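Long-range contacts in fructosyl amine: oxygen oxidoreductase (Aspergillus fumigatus, PDB 3DJD), which probably oxidises fructosyl amines with molecular oxygen, using FAD as its cofactor, as a member of the MSOX/MTOX family of flavoprotein amine oxidases: residues P119-L124 against K147-R152; M98-Q103 against F258-G263; N79-D84 against K368-I373. All coordinates share one frame; numbering follows the deposited sequence.

Contact 1 of 3, residues P119-L124 against K147-R152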
loop_
_atom_site.group_PDB
_atom_site.type_symbol
_atom_site.label_atom_id
_atom_site.label_comp_id
_atom_site.label_asym_id
_atom_site.label_seq_id
_atom_site.Cartn_x
_atom_site.Cartn_y
_atom_site.Cartn_z
ATOM N N PRO A 119 -14.429 -21.554 12.601
ATOM C CA PRO A 119 -15.780 -21.861 12.093
ATOM C C PRO A 119 -16.113 -21.055 10.842
ATOM O O PRO A 119 -17.028 -21.397 10.099
ATOM C CB PRO A 119 -16.708 -21.438 13.246
ATOM C CG PRO A 119 -15.933 -20.471 14.064
ATOM C CD PRO A 119 -14.464 -20.800 13.870
ATOM N N ASN A 120 -15.355 -19.989 10.623
ATOM C CA ASN A 120 -15.665 -19.047 9.561
ATOM C C ASN A 120 -14.785 -19.234 8.335
ATOM O O ASN A 120 -14.758 -18.368 7.460
ATOM C CB ASN A 120 -15.558 -17.621 10.093
ATOM C CG ASN A 120 -16.613 -17.326 11.125
ATOM O OD1 ASN A 120 -17.786 -17.572 10.879
ATOM N ND2 ASN A 120 -16.208 -16.813 12.282
ATOM N N LEU A 121 -14.084 -20.360 8.271
ATOM C CA LEU A 121 -13.223 -20.667 7.119
ATOM C C LEU A 121 -13.661 -21.972 6.449
ATOM O O LEU A 121 -13.805 -23.006 7.112
ATOM C CB LEU A 121 -11.758 -20.755 7.545
ATOM C CG LEU A 121 -10.681 -20.741 6.449
ATOM C CD1 LEU A 121 -10.543 -19.346 5.846
ATOM C CD2 LEU A 121 -9.363 -21.215 7.010
ATOM N N VAL A 122 -13.885 -21.915 5.143
ATOM C CA VAL A 122 -14.275 -23.102 4.378
ATOM C C VAL A 122 -13.303 -23.360 3.215
ATOM O O VAL A 122 -12.776 -22.410 2.631
ATOM C CB VAL A 122 -15.734 -22.997 3.845
ATOM C CG1 VAL A 122 -16.711 -22.684 4.980
ATOM C CG2 VAL A 122 -15.859 -21.946 2.780
ATOM N N GLU A 123 -13.061 -24.634 2.900
ATOM C CA GLU A 123 -12.261 -24.995 1.719
ATOM C C GLU A 123 -13.142 -25.092 0.479
ATOM O O GLU A 123 -14.259 -25.635 0.546
ATOM C CB GLU A 123 -11.527 -26.326 1.931
ATOM C CG GLU A 123 -10.566 -26.336 3.100
ATOM C CD GLU A 123 -9.890 -27.692 3.281
ATOM O OE1 GLU A 123 -9.255 -28.184 2.310
ATOM O OE2 GLU A 123 -9.998 -28.263 4.390
ATOM N N LEU A 124 -12.642 -24.559 -0.636
ATOM C CA LEU A 124 -13.288 -24.648 -1.948
ATOM C C LEU A 124 -12.357 -25.310 -2.954
ATOM O O LEU A 124 -11.192 -24.937 -3.045
ATOM C CB LEU A 124 -13.657 -23.261 -2.490
ATOM C CG LEU A 124 -14.857 -22.475 -1.953
ATOM C CD1 LEU A 124 -14.557 -21.864 -0.595
ATOM C CD2 LEU A 124 -15.233 -21.385 -2.943
ATOM N N LYS A 147 -8.415 -23.422 -6.336
ATOM C CA LYS A 147 -8.662 -24.015 -5.042
ATOM C C LYS A 147 -8.329 -22.963 -3.980
ATOM O O LYS A 147 -7.439 -22.121 -4.176
ATOM C CB LYS A 147 -7.840 -25.297 -4.843
ATOM C CG LYS A 147 -7.741 -26.210 -6.110
ATOM C CD LYS A 147 -9.020 -27.040 -6.396
ATOM C CE LYS A 147 -9.306 -27.276 -7.909
ATOM N NZ LYS A 147 -8.433 -28.315 -8.582
ATOM N N GLY A 148 -9.047 -22.997 -2.863
ATOM C CA GLY A 148 -8.777 -22.002 -1.834
ATOM C C GLY A 148 -9.598 -22.089 -0.567
ATOM O O GLY A 148 -10.174 -23.138 -0.242
ATOM N N TYR A 149 -9.613 -20.969 0.154
ATOM C CA TYR A 149 -10.261 -20.872 1.460
ATOM C C TYR A 149 -11.113 -19.629 1.476
ATOM O O TYR A 149 -10.677 -18.573 1.049
ATOM C CB TYR A 149 -9.227 -20.798 2.581
ATOM C CG TYR A 149 -8.247 -21.946 2.563
ATOM C CD1 TYR A 149 -8.542 -23.147 3.205
ATOM C CD2 TYR A 149 -7.025 -21.833 1.888
ATOM C CE1 TYR A 149 -7.633 -24.217 3.188
ATOM C CE2 TYR A 149 -6.117 -22.892 1.856
ATOM C CZ TYR A 149 -6.429 -24.082 2.506
ATOM O OH TYR A 149 -5.523 -25.130 2.479
ATOM N N PHE A 150 -12.341 -19.759 1.954
ATOM C CA PHE A 150 -13.217 -18.604 2.041
ATOM C C PHE A 150 -13.451 -18.283 3.510
ATOM O O PHE A 150 -13.929 -19.121 4.260
ATOM C CB PHE A 150 -14.538 -18.856 1.315
ATOM C CG PHE A 150 -15.491 -17.701 1.385
ATOM C CD1 PHE A 150 -15.229 -16.525 0.695
ATOM C CD2 PHE A 150 -16.639 -17.778 2.164
ATOM C CE1 PHE A 150 -16.105 -15.436 0.772
ATOM C CE2 PHE A 150 -17.519 -16.690 2.253
ATOM C CZ PHE A 150 -17.248 -15.515 1.543
ATOM N N ALA A 151 -13.057 -17.081 3.922
ATOM C CA ALA A 151 -13.369 -16.562 5.246
ATOM C C ALA A 151 -14.674 -15.759 5.133
ATOM O O ALA A 151 -14.716 -14.710 4.488
ATOM C CB ALA A 151 -12.214 -15.669 5.770
ATOM N N ARG A 152 -15.749 -16.256 5.752
ATOM C CA ARG A 152 -17.067 -15.626 5.615
ATOM C C ARG A 152 -17.193 -14.273 6.341
ATOM O O ARG A 152 -18.074 -13.489 6.013
ATOM C CB ARG A 152 -18.178 -16.573 6.105
ATOM C CG ARG A 152 -18.017 -16.943 7.561
ATOM C CD ARG A 152 -19.058 -17.960 8.035
ATOM N NE ARG A 152 -20.398 -17.379 8.087
ATOM C CZ ARG A 152 -20.895 -16.667 9.099
ATOM N NH1 ARG A 152 -20.175 -16.410 10.199
ATOM N NH2 ARG A 152 -22.138 -16.209 9.006
#
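Asn-120 meets Arg-152 twice, once through the backbone and once through the side chains. Its carbonyl O accepts from Arg-152 N in the carbonyl plane. Its amide OD1 accepts from Arg-152 NH1 at 2.7 Å, with an N-H...O angle of 162°. The bond lies close to the guanidinium plane, but NH1 stands above the amide carbonyl plane. Arg-152 has CG set between its backbone N and carbonyl carbon (chi1 60°). This brings CG and CD up to the amide, CD 3.1 Å from Asn-120 OD1, and a bend at chi3 turns the guanidinium so that NH1 meets OD1. The two side chains cross at a slant. Leu-121 comes next, in the non-hydrogen-bonded pair with Ala-151. Its CD1 rests between two neighbours, 3.8 Å from Tyr-149 CB and slightly farther from Ala-151 CB. Met-98 of strand 96-100 adjoins Leu-121 and Ala-151 on the same face. Val-122 and Phe-150 form a hydrogen-bonded pair, with an N-H...O bond in each direction. Val-122 CG2 lies 3.7 Å from Phe-150 CB and near the plane of the ring, at its edge. The two strands, 121-124 and 147-151, thus form an antiparallel ladder at one side of a larger mixed sheet, where 147-151 also pairs with 96-100. Glu-123 points to the face of Leu-121. Its CG touches Tyr-149 CE1 at 3.6 Å, and the two side chains run side by side the same way, the carboxylate and ring planes 39° apart. Leu-124 turns to the other face and pairs with Gly-148 through two backbone bonds. The bond from Leu-124 N to Gly-148 O measures 2.9 Å. Leu-124 CD1 packs on Phe-150 CB at 3.6 Å, while Gln-129 and Phe-130 of helix 127-131 also touch this buried leucine.

Contact 2 of 3, residues M98-Q103 against F258-G263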
loop_
_atom_site.group_PDB
_atom_site.type_symbol
_atom_site.label_atom_id
_atom_site.label_comp_id
_atom_site.label_asym_id
_atom_site.label_seq_id
_atom_site.Cartn_x
_atom_site.Cartn_y
_atom_site.Cartn_z
HETATM N N MSE A 98 -9.432 -16.520 -0.475
HETATM C CA MSE A 98 -7.986 -16.571 -0.718
HETATM C C MSE A 98 -7.713 -17.865 -1.467
HETATM O O MSE A 98 -7.942 -18.955 -0.946
HETATM C CB MSE A 98 -7.190 -16.550 0.578
HETATM C CG MSE A 98 -7.422 -15.318 1.451
HETATM SE SE MSE A 98 -7.127 -15.745 3.353
HETATM C CE MSE A 98 -8.903 -16.524 3.740
ATOM N N SER A 99 -7.270 -17.736 -2.711
ATOM C CA SER A 99 -7.166 -18.910 -3.567
ATOM C C SER A 99 -5.896 -18.951 -4.411
ATOM O O SER A 99 -5.120 -18.001 -4.452
ATOM C CB SER A 99 -8.400 -19.025 -4.471
ATOM O OG SER A 99 -8.516 -17.914 -5.344
ATOM N N ALA A 100 -5.721 -20.081 -5.092
ATOM C CA ALA A 100 -4.550 -20.306 -5.952
ATOM C C ALA A 100 -4.884 -21.351 -7.003
ATOM O O ALA A 100 -5.970 -21.941 -6.980
ATOM C CB ALA A 100 -3.364 -20.766 -5.131
ATOM N N CYS A 101 -3.940 -21.568 -7.919
ATOM C CA CYS A 101 -4.145 -22.464 -9.073
ATOM C C CYS A 101 -3.167 -23.642 -9.111
ATOM O O CYS A 101 -3.379 -24.604 -9.849
ATOM C CB CYS A 101 -4.018 -21.678 -10.369
ATOM S SG CYS A 101 -5.391 -20.584 -10.665
ATOM N N SER A 102 -2.096 -23.538 -8.331
ATOM C CA SER A 102 -1.018 -24.519 -8.313
ATOM C C SER A 102 -0.698 -24.832 -6.861
ATOM O O SER A 102 -1.053 -24.064 -5.969
ATOM C CB SER A 102 0.226 -23.952 -9.009
ATOM O OG SER A 102 0.874 -22.977 -8.196
ATOM N N GLN A 103 -0.028 -25.952 -6.617
ATOM C CA GLN A 103 0.306 -26.336 -5.238
ATOM C C GLN A 103 1.277 -25.344 -4.586
ATOM O O GLN A 103 1.148 -25.027 -3.403
ATOM C CB GLN A 103 0.859 -27.771 -5.172
ATOM C CG GLN A 103 1.038 -28.307 -3.749
ATOM C CD GLN A 103 -0.273 -28.384 -2.955
ATOM O OE1 GLN A 103 -1.281 -28.924 -3.429
ATOM N NE2 GLN A 103 -0.254 -27.859 -1.735
ATOM N N PHE A 258 -9.915 -13.139 -4.314
ATOM C CA PHE A 258 -8.460 -13.036 -4.473
ATOM C C PHE A 258 -7.821 -14.377 -4.821
ATOM O O PHE A 258 -8.071 -15.373 -4.160
ATOM C CB PHE A 258 -7.825 -12.424 -3.207
ATOM C CG PHE A 258 -6.304 -12.530 -3.153
ATOM C CD1 PHE A 258 -5.503 -11.651 -3.859
ATOM C CD2 PHE A 258 -5.692 -13.511 -2.387
ATOM C CE1 PHE A 258 -4.104 -11.738 -3.795
ATOM C CE2 PHE A 258 -4.292 -13.612 -2.329
ATOM C CZ PHE A 258 -3.511 -12.733 -3.033
ATOM N N ASN A 259 -7.042 -14.382 -5.905
ATOM C CA ASN A 259 -6.252 -15.542 -6.292
ATOM C C ASN A 259 -4.800 -15.083 -6.406
ATOM O O ASN A 259 -4.486 -14.201 -7.229
ATOM C CB ASN A 259 -6.753 -16.111 -7.614
ATOM C CG ASN A 259 -5.968 -17.341 -8.048
ATOM O OD1 ASN A 259 -4.739 -17.313 -8.088
ATOM N ND2 ASN A 259 -6.675 -18.423 -8.355
ATOM N N ILE A 260 -3.941 -15.675 -5.566
ATOM C CA ILE A 260 -2.523 -15.306 -5.437
ATOM C C ILE A 260 -1.734 -15.381 -6.764
ATOM O O ILE A 260 -0.680 -14.757 -6.889
ATOM C CB ILE A 260 -1.830 -16.162 -4.315
ATOM C CG1 ILE A 260 -0.534 -15.503 -3.799
ATOM C CG2 ILE A 260 -1.617 -17.599 -4.755
ATOM C CD1 ILE A 260 0.185 -16.320 -2.741
ATOM N N GLU A 261 -2.252 -16.141 -7.734
ATOM C CA GLU A 261 -1.585 -16.320 -9.033
ATOM C C GLU A 261 -2.309 -15.652 -10.197
ATOM O O GLU A 261 -1.917 -15.826 -11.355
ATOM C CB GLU A 261 -1.400 -17.820 -9.319
ATOM C CG GLU A 261 -0.609 -18.515 -8.231
ATOM C CD GLU A 261 -0.437 -20.012 -8.480
ATOM O OE1 GLU A 261 -1.193 -20.783 -7.886
ATOM O OE2 GLU A 261 0.453 -20.409 -9.264
ATOM N N ARG A 262 -3.361 -14.881 -9.898
ATOM C CA ARG A 262 -4.167 -14.273 -10.927
ATOM C C ARG A 262 -4.450 -12.797 -10.631
ATOM O O ARG A 262 -4.265 -11.937 -11.480
ATOM C CB ARG A 262 -5.499 -15.030 -11.065
ATOM C CG ARG A 262 -5.364 -16.517 -11.440
ATOM C CD ARG A 262 -5.042 -16.660 -12.932
ATOM N NE ARG A 262 -5.071 -18.061 -13.356
ATOM C CZ ARG A 262 -4.032 -18.891 -13.303
ATOM N NH1 ARG A 262 -2.857 -18.481 -12.836
ATOM N NH2 ARG A 262 -4.172 -20.147 -13.720
ATOM N N GLY A 263 -4.948 -12.516 -9.434
ATOM C CA GLY A 263 -5.412 -11.153 -9.152
ATOM C C GLY A 263 -6.593 -11.118 -8.211
ATOM O O GLY A 263 -6.968 -12.131 -7.623
#
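Glu-261 directs its carboxylate at the backbone of Cys-101 and Ser-102, just before helix 103-108. The chain is extended beyond CG (chi2 179°), which carries both oxygens across to the other segment. OE1 takes two backbone N-H groups, from Cys-101 N and Ser-102 N, each at 2.9 Å. Ser-102 N comes in on the syn side, whereas Cys-101 N meets OE1 from above the carboxylate plane. OE2 receives the hydroxyl of Ser-102 at 2.8 Å, also on the syn side. Three bonds therefore hold the carboxylate and limit its rotation.

The guanidinium of Arg-262 is set differently. It offers a face to Cys-101 SG, which lies 3.3 Å from Arg-262 NH2, toward the rim of the group. Its NE forms a salt bridge with Glu-319. Asn-259 ND2 donates a weak bond to the same sulfur, while its OD1 closes an Asx turn on Glu-261 N.

Ser-99 OG lies between its own backbone N and carbonyl carbon (chi1 62°). From there it donates to Phe-258 O at 2.8 Å, and that oxygen also accepts from Ser-99 N. In return Ile-260 N donates to Ser-99 O, a parallel bridge pattern. Ala-100 CB packs on Ile-260 CG2 at 3.6 Å. Beyond the bridge, the N-H groups of Arg-262 and Gly-263 both bond to Asn-259 O, a classic beta bulge.

Strand 96-100 lies between 256-259, its parallel partner, and 147-151, its antiparallel one. Ser-102 is the N-cap of helix 103-108, its OG bonding Gly-105 N. Leu-106 of that helix touches Ala-100.

Contact 3 of 3, residues N79-D84 against K368-I373. With FAD (flavin-adenine dinucleotide), chain C.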
loop_
_atom_site.group_PDB
_atom_site.type_symbol
_atom_site.label_atom_id
_atom_site.label_comp_id
_atom_site.label_asym_id
_atom_site.label_seq_id
_atom_site.Cartn_x
_atom_site.Cartn_y
_atom_site.Cartn_z
ATOM N N ASN A 79 -8.146 -4.385 14.851
ATOM C CA ASN A 79 -8.876 -3.801 15.952
ATOM C C ASN A 79 -9.237 -2.352 15.670
ATOM O O ASN A 79 -10.298 -1.905 16.079
ATOM C CB ASN A 79 -8.109 -3.863 17.275
ATOM C CG ASN A 79 -9.016 -3.560 18.476
ATOM O OD1 ASN A 79 -9.892 -4.364 18.805
ATOM N ND2 ASN A 79 -8.827 -2.397 19.115
ATOM N N GLY A 80 -8.343 -1.625 14.987
ATOM C CA GLY A 80 -8.611 -0.228 14.603
ATOM C C GLY A 80 -9.791 -0.183 13.634
ATOM O O GLY A 80 -10.710 0.614 13.785
ATOM N N TRP A 81 -9.755 -1.036 12.617
ATOM C CA TRP A 81 -10.852 -1.075 11.637
ATOM C C TRP A 81 -12.186 -1.461 12.283
ATOM O O TRP A 81 -13.233 -0.977 11.874
ATOM C CB TRP A 81 -10.538 -2.013 10.474
ATOM C CG TRP A 81 -9.393 -1.541 9.599
ATOM C CD1 TRP A 81 -8.160 -2.116 9.495
ATOM C CD2 TRP A 81 -9.374 -0.389 8.736
ATOM N NE1 TRP A 81 -7.374 -1.417 8.604
ATOM C CE2 TRP A 81 -8.088 -0.347 8.130
ATOM C CE3 TRP A 81 -10.318 0.601 8.407
ATOM C CZ2 TRP A 81 -7.714 0.644 7.207
ATOM C CZ3 TRP A 81 -9.951 1.603 7.485
ATOM C CH2 TRP A 81 -8.654 1.610 6.892
ATOM N N LYS A 82 -12.142 -2.327 13.289
ATOM C CA LYS A 82 -13.389 -2.787 13.903
ATOM C C LYS A 82 -13.912 -1.840 14.985
ATOM O O LYS A 82 -15.125 -1.745 15.190
ATOM C CB LYS A 82 -13.218 -4.223 14.453
ATOM C CG LYS A 82 -13.082 -5.310 13.349
ATOM C CD LYS A 82 -14.378 -5.539 12.477
ATOM C CE LYS A 82 -15.190 -6.819 12.848
ATOM N NZ LYS A 82 -15.073 -8.005 11.857
ATOM N N ASN A 83 -12.999 -1.175 15.692
ATOM C CA ASN A 83 -13.331 -0.502 16.952
ATOM C C ASN A 83 -13.031 0.987 17.066
ATOM O O ASN A 83 -13.552 1.661 17.979
ATOM C CB ASN A 83 -12.673 -1.239 18.116
ATOM C CG ASN A 83 -13.294 -2.601 18.337
ATOM O OD1 ASN A 83 -14.516 -2.747 18.220
ATOM N ND2 ASN A 83 -12.471 -3.599 18.636
ATOM N N ASP A 84 -12.163 1.502 16.199
ATOM C CA ASP A 84 -11.854 2.929 16.246
ATOM C C ASP A 84 -12.901 3.687 15.419
ATOM O O ASP A 84 -13.023 3.454 14.190
ATOM C CB ASP A 84 -10.404 3.183 15.768
ATOM C CG ASP A 84 -9.992 4.655 15.833
ATOM O OD1 ASP A 84 -10.845 5.555 15.946
ATOM O OD2 ASP A 84 -8.780 4.906 15.703
ATOM N N LYS A 368 -3.412 -1.918 5.356
ATOM C CA LYS A 368 -4.263 -2.378 6.432
ATOM C C LYS A 368 -3.809 -1.852 7.810
ATOM O O LYS A 368 -4.587 -1.859 8.753
ATOM C CB LYS A 368 -4.375 -3.900 6.393
ATOM C CG LYS A 368 -3.415 -4.646 7.222
ATOM C CD LYS A 368 -3.969 -6.065 7.481
ATOM C CE LYS A 368 -2.893 -6.999 8.014
ATOM N NZ LYS A 368 -3.305 -8.443 7.947
ATOM N N TYR A 369 -2.538 -1.448 7.914
ATOM C CA TYR A 369 -1.985 -0.868 9.155
ATOM C C TYR A 369 -2.230 0.637 9.352
ATOM O O TYR A 369 -1.760 1.209 10.342
ATOM C CB TYR A 369 -0.476 -1.172 9.212
ATOM C CG TYR A 369 -0.214 -2.665 9.124
ATOM C CD1 TYR A 369 -0.110 -3.439 10.281
ATOM C CD2 TYR A 369 -0.126 -3.299 7.888
ATOM C CE1 TYR A 369 0.101 -4.828 10.200
ATOM C CE2 TYR A 369 0.087 -4.669 7.787
ATOM C CZ TYR A 369 0.196 -5.426 8.939
ATOM O OH TYR A 369 0.401 -6.784 8.797
ATOM N N LEU A 370 -2.936 1.284 8.411
ATOM C CA LEU A 370 -3.306 2.704 8.582
ATOM C C LEU A 370 -3.802 3.056 10.018
ATOM O O LEU A 370 -3.358 4.053 10.610
ATOM C CB LEU A 370 -4.323 3.159 7.527
ATOM C CG LEU A 370 -4.821 4.611 7.679
ATOM C CD1 LEU A 370 -3.692 5.648 7.567
ATOM C CD2 LEU A 370 -5.956 4.933 6.646
ATOM N N PRO A 371 -4.747 2.268 10.584
ATOM C CA PRO A 371 -5.253 2.678 11.910
ATOM C C PRO A 371 -4.229 2.638 13.046
ATOM O O PRO A 371 -4.451 3.302 14.051
ATOM C CB PRO A 371 -6.377 1.652 12.201
ATOM C CG PRO A 371 -6.732 1.123 10.829
ATOM C CD PRO A 371 -5.451 1.075 10.083
ATOM N N SER A 372 -3.134 1.890 12.877
ATOM C CA SER A 372 -2.271 1.556 14.032
ATOM C C SER A 372 -0.770 1.796 13.846
ATOM O O SER A 372 -0.065 1.945 14.828
ATOM C CB SER A 372 -2.452 0.068 14.345
ATOM O OG SER A 372 -2.224 -0.711 13.194
ATOM N N ILE A 373 -0.270 1.760 12.602
ATOM C CA ILE A 373 1.187 1.778 12.401
ATOM C C ILE A 373 1.847 3.050 12.965
ATOM O O ILE A 373 2.990 3.002 13.430
ATOM C CB ILE A 373 1.584 1.532 10.923
ATOM C CG1 ILE A 373 3.003 0.942 10.866
ATOM C CG2 ILE A 373 1.439 2.826 10.113
ATOM C CD1 ILE A 373 3.052 -0.521 11.309
HETATM P PA FAD C . 2.471 5.955 0.417
HETATM O O1A FAD C . 1.101 5.870 0.964
HETATM O O2A FAD C . 2.685 5.711 -1.019
HETATM O O5B FAD C . 2.900 7.467 0.743
HETATM C C5B FAD C . 4.160 7.989 0.402
HETATM C C4B FAD C . 3.983 9.495 0.336
HETATM O O4B FAD C . 5.326 10.003 0.107
HETATM C C3B FAD C . 3.147 9.907 -0.878
HETATM O O3B FAD C . 2.007 10.616 -0.436
HETATM C C2B FAD C . 4.112 10.808 -1.683
HETATM O O2B FAD C . 3.450 11.969 -2.264
HETATM C C1B FAD C . 5.156 11.190 -0.597
HETATM N N9A FAD C . 6.354 11.791 -1.240
HETATM C C8A FAD C . 6.953 11.410 -2.392
HETATM N N7A FAD C . 7.989 12.240 -2.636
HETATM C C5A FAD C . 8.011 13.162 -1.656
HETATM C C6A FAD C . 8.821 14.267 -1.376
HETATM N N6A FAD C . 9.794 14.629 -2.236
HETATM N N1A FAD C . 8.569 14.990 -0.259
HETATM C C2A FAD C . 7.579 14.661 0.586
HETATM N N3A FAD C . 6.802 13.605 0.359
HETATM C C4A FAD C . 6.993 12.859 -0.758
HETATM N N1 FAD C . -1.900 -3.061 1.370
HETATM C C2 FAD C . -2.887 -3.696 2.124
HETATM O O2 FAD C . -2.832 -3.669 3.352
HETATM N N3 FAD C . -3.921 -4.380 1.463
HETATM C C4 FAD C . -3.965 -4.457 0.060
HETATM O O4 FAD C . -4.890 -5.051 -0.508
HETATM C C4X FAD C . -2.979 -3.806 -0.686
HETATM N N5 FAD C . -3.013 -3.870 -2.086
HETATM C C5X FAD C . -2.153 -3.032 -2.826
HETATM C C6 FAD C . -2.334 -2.909 -4.196
HETATM C C7 FAD C . -1.509 -2.051 -4.919
HETATM C C7M FAD C . -1.706 -1.919 -6.434
HETATM C C8 FAD C . -0.497 -1.355 -4.256
HETATM C C8M FAD C . 0.450 -0.393 -4.979
HETATM C C9 FAD C . -0.329 -1.447 -2.889
HETATM C C9A FAD C . -1.152 -2.301 -2.160
HETATM N N10 FAD C . -0.984 -2.437 -0.773
HETATM C C10 FAD C . -1.951 -3.112 -0.031
HETATM C "C1'" FAD C . 0.187 -1.888 -0.074
HETATM C "C2'" FAD C . -0.106 -0.500 0.525
HETATM O "O2'" FAD C . -0.845 0.273 -0.415
HETATM C "C3'" FAD C . 1.212 0.236 0.796
HETATM O "O3'" FAD C . 2.142 -0.662 1.404
HETATM C "C4'" FAD C . 1.021 1.449 1.720
HETATM O "O4'" FAD C . -0.037 2.242 1.273
HETATM C "C5'" FAD C . 2.299 2.288 1.628
HETATM O "O5'" FAD C . 2.234 3.356 2.554
HETATM P P FAD C . 3.447 4.392 2.684
HETATM O O1P FAD C . 4.740 3.703 2.902
HETATM O O2P FAD C . 2.965 5.442 3.595
HETATM O O3P FAD C . 3.534 5.024 1.155
HETATM O O HOH W 1 -6.871 3.091 15.519
#
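Trp-81 and Pro-371 make the tight part of this contact. The two side chains cross at about a right angle. Pro-371 CG sits over one face of the indole, 3.5 Å from the centroid of the five-membered ring and 16° off its normal, a CH-pi contact. The closest indole atom is Trp-81 CE2, 3.4 Å from Pro-371 CG. At the ring edge Trp-81 NE1 donates to Lys-368 O at 2.8 Å, with an N-H...O angle of 152°. One face and the polar edge of the indole are thus both engaged, which fixes its rotation. With CG anti to the carbonyl carbon (chi1 -67°), the end of the indole comes up to Pro-371 and Lys-368 O. Gly-80 lets the helix come close, its CA 3.8 Å from Pro-371 CB.

The far end is looser. Asp-84 makes no direct contact with 368-373. A water spans the gap, donating to Asp-84 OD2 at 2.6 Å and to Pro-371 O at 2.8 Å. Asp-84 OD2 also forms a salt bridge with Arg-27, and Pro-371 O is hydrogen-bonded to His-24, both on helix 16-27.

Lys-368 links the packing to the cofactor. Its carbonyl takes the indole N-H, and its own N donates to FAD O2 on the flavin at 2.7 Å. Trp-81 is therefore a second-shell residue behind a first-shell backbone group. A loop amide held against the flavin O2, leading into helix 373-382, belongs to the FAD site of this DAO-type, Rossmann-like flavoenzyme.

From the N terminus, the first segment met is 79-84, at the end of helix 69-83, which opens contact 3. Strand 96-100 follows with the first half of contact 2. Strands 121-124 and 147-151 then close contact 1, the shortest of the three loops. Contact 2 closes next, at 258-263, and contact 3 last, at 368-373. The loops are nested: contact 1 lies inside contact 2, and both inside contact 3. Contacts 1 and 2 touch in one mixed sheet, where Tyr-149 N probably bonds Met-98 O. Contact 3 stands apart, its nearest atoms about 9 Å from either, and ties helix 69-83 to the FAD-binding loop.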